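Local coordinates for mannan endo-1,4-beta-mannosidase (Mytilus edulis, PDB 2C0H), which hydrolyses internal beta-1,4-mannosidic linkages in the backbones of mannans, galactomannans and glucomannans, acting on mannotetraose and longer oligosaccharides, at residues 339-344 against 348-353. The protein carries 3 engineered substitutions. Sequence-based numbering, arbitrary orientation.
Sequences HLKSRT and QVQFGL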
loop_
_atom_site.group_PDB
_atom_site.type_symbol
_atom_site.label_atom_id
_atom_site.label_comp_id
_atom_site.label_asym_id
_atom_site.label_seq_id
_atom_site.Cartn_x
_atom_site.Cartn_y
_atom_site.Cartn_z
ATOM N N HIS A 339 1.389 22.253 3.426
ATOM C CA HIS A 339 0.076 22.909 3.354
ATOM C C HIS A 339 -0.872 22.378 4.417
ATOM O O HIS A 339 -1.700 23.111 4.936
ATOM C CB HIS A 339 -0.569 22.762 1.964
ATOM C CG HIS A 339 -1.817 23.566 1.806
ATOM N ND1 HIS A 339 -1.818 24.944 1.855
ATOM C CD2 HIS A 339 -3.109 23.193 1.642
ATOM C CE1 HIS A 339 -3.054 25.385 1.715
ATOM N NE2 HIS A 339 -3.858 24.345 1.581
ATOM N N LEU A 340 -0.736 21.108 4.775
ATOM C CA LEU A 340 -1.614 20.528 5.791
ATOM C C LEU A 340 -1.056 20.549 7.218
ATOM O O LEU A 340 -1.761 20.143 8.153
ATOM C CB LEU A 340 -1.940 19.072 5.418
ATOM C CG LEU A 340 -2.629 18.818 4.080
ATOM C CD1 LEU A 340 -2.987 17.332 3.986
ATOM C CD2 LEU A 340 -3.867 19.669 3.884
ATOM N N LYS A 341 0.181 21.015 7.399
ATOM C CA LYS A 341 0.910 20.828 8.664
ATOM C C LYS A 341 0.085 21.186 9.910
ATOM O O LYS A 341 0.005 20.385 10.848
ATOM C CB LYS A 341 2.245 21.597 8.661
ATOM C CG LYS A 341 3.054 21.393 9.926
ATOM C CD LYS A 341 4.229 22.358 10.022
ATOM C CE LYS A 341 5.380 21.968 9.166
ATOM N NZ LYS A 341 6.561 22.819 9.501
ATOM N N SER A 342 -0.538 22.362 9.921
ATOM C CA SER A 342 -1.258 22.820 11.123
ATOM C C SER A 342 -2.758 22.505 11.145
ATOM O O SER A 342 -3.482 22.998 12.018
ATOM C CB SER A 342 -1.044 24.328 11.301
ATOM O OG SER A 342 0.308 24.585 11.655
ATOM N N ARG A 343 -3.232 21.678 10.218
ATOM C CA ARG A 343 -4.671 21.550 9.978
ATOM C C ARG A 343 -5.325 20.545 10.917
ATOM O O ARG A 343 -4.743 19.511 11.238
ATOM C CB ARG A 343 -4.953 21.177 8.512
ATOM C CG ARG A 343 -4.536 22.237 7.479
ATOM C CD ARG A 343 -5.487 23.406 7.421
ATOM N NE ARG A 343 -6.757 23.044 6.796
ATOM C CZ ARG A 343 -7.040 23.099 5.489
ATOM N NH1 ARG A 343 -6.160 23.552 4.602
ATOM N NH2 ARG A 343 -8.234 22.731 5.062
ATOM N N THR A 344 -6.520 20.895 11.379
ATOM C CA THR A 344 -7.346 20.000 12.199
ATOM C C THR A 344 -8.818 19.895 11.759
ATOM O O THR A 344 -9.568 19.113 12.356
ATOM C CB THR A 344 -7.305 20.430 13.675
ATOM O OG1 THR A 344 -7.830 21.759 13.800
ATOM C CG2 THR A 344 -5.878 20.377 14.221
ATOM N N GLN A 348 -6.490 15.416 12.656
ATOM C CA GLN A 348 -5.158 15.889 13.016
ATOM C C GLN A 348 -4.125 15.337 12.052
ATOM O O GLN A 348 -4.142 14.173 11.728
ATOM C CB GLN A 348 -4.780 15.443 14.433
ATOM C CG GLN A 348 -5.589 16.088 15.546
ATOM C CD GLN A 348 -5.161 15.602 16.928
ATOM O OE1 GLN A 348 -6.001 15.401 17.821
ATOM N NE2 GLN A 348 -3.851 15.411 17.112
ATOM N N VAL A 349 -3.204 16.180 11.616
ATOM C CA VAL A 349 -2.092 15.748 10.794
ATOM C C VAL A 349 -0.817 15.621 11.639
ATOM O O VAL A 349 -0.020 14.708 11.455
ATOM C CB VAL A 349 -1.879 16.757 9.655
ATOM C CG1 VAL A 349 -0.702 16.346 8.788
ATOM C CG2 VAL A 349 -3.139 16.884 8.822
ATOM N N GLN A 350 -0.617 16.556 12.567
ATOM C CA GLN A 350 0.494 16.486 13.503
ATOM C C GLN A 350 -0.003 15.900 14.806
ATOM O O GLN A 350 -0.740 16.538 15.554
ATOM C CB GLN A 350 1.108 17.872 13.718
ATOM C CG GLN A 350 2.363 18.125 12.903
ATOM C CD GLN A 350 2.276 17.596 11.490
ATOM O OE1 GLN A 350 1.566 18.145 10.652
ATOM N NE2 GLN A 350 2.998 16.512 11.219
ATOM N N PHE A 351 0.364 14.652 15.051
ATOM C CA PHE A 351 0.032 13.988 16.297
ATOM C C PHE A 351 1.242 13.201 16.798
ATOM O O PHE A 351 2.073 12.751 16.007
ATOM C CB PHE A 351 -1.197 13.093 16.114
ATOM C CG PHE A 351 -1.079 12.098 14.984
ATOM C CD1 PHE A 351 -0.631 10.806 15.221
ATOM C CD2 PHE A 351 -1.431 12.446 13.684
ATOM C CE1 PHE A 351 -0.522 9.888 14.186
ATOM C CE2 PHE A 351 -1.318 11.536 12.647
ATOM C CZ PHE A 351 -0.858 10.253 12.897
ATOM N N GLY A 352 1.350 13.065 18.113
ATOM C CA GLY A 352 2.452 12.342 18.733
ATOM C C GLY A 352 2.162 10.855 18.749
ATOM O O GLY A 352 1.008 10.448 18.871
ATOM N N LEU A 353 3.204 10.042 18.612
ATOM C CA LEU A 353 3.034 8.595 18.615
ATOM C C LEU A 353 2.965 8.061 20.038
ATOM O O LEU A 353 2.301 7.047 20.296
ATOM C CB LEU A 353 4.177 7.919 17.861
ATOM C CG LEU A 353 4.332 8.364 16.408
ATOM C CD1 LEU A 353 5.404 7.527 15.742
ATOM C CD2 LEU A 353 3.023 8.266 15.649
ATOM O OXT LEU A 353 3.568 8.630 20.958
HETATM O O HOH W 1 -2.287 19.114 12.550
#
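Val349 points its side chain at the turn formed by Leu340 to Arg343. Its CG2 lies 3.6 Å from Leu340 O and 4.2 Å from Leu340 CB. With CG1 anti to the backbone N (chi1 179°), CG2 is the methyl that comes closer to the turn. The turn is type I, closed by a hydrogen bond from Arg343 N to Leu340 O (3.0 Å). Tyr313 of helix 305-314 touches both Leu340 and Val349.

Gln350 also heads toward the turn, but its chain bends at chi2 (41°) and runs across the Lys341 side chain at a slant. As modelled, its OE1 sits 3.6 Å from Lys341 CG, against the aliphatic root of the lysine. OE1 is also modelled 2.7 Å from Lys341 O. Two acceptors this close repel, so the placing of the amide is doubtful. Lys341 carries its ammonium away from Gln350, to Ser56 O.

No direct hydrogen bond joins the two segments. One water bridges them instead, donating to Lys341 O and to Arg343 O (2.8 Å) and accepting from Gln350 N (3.1 Å). The Arg343 guanidinium leads away, to Asp345 and Glu310.

The arrangement is a type I beta turn following helix 330-339, the last helix of the TIM barrel, joined by one water to the C-terminal tail. The tail itself runs beside barrel strand 17-25, where Val349 touches Ser22, away from the probable substrate-binding residues.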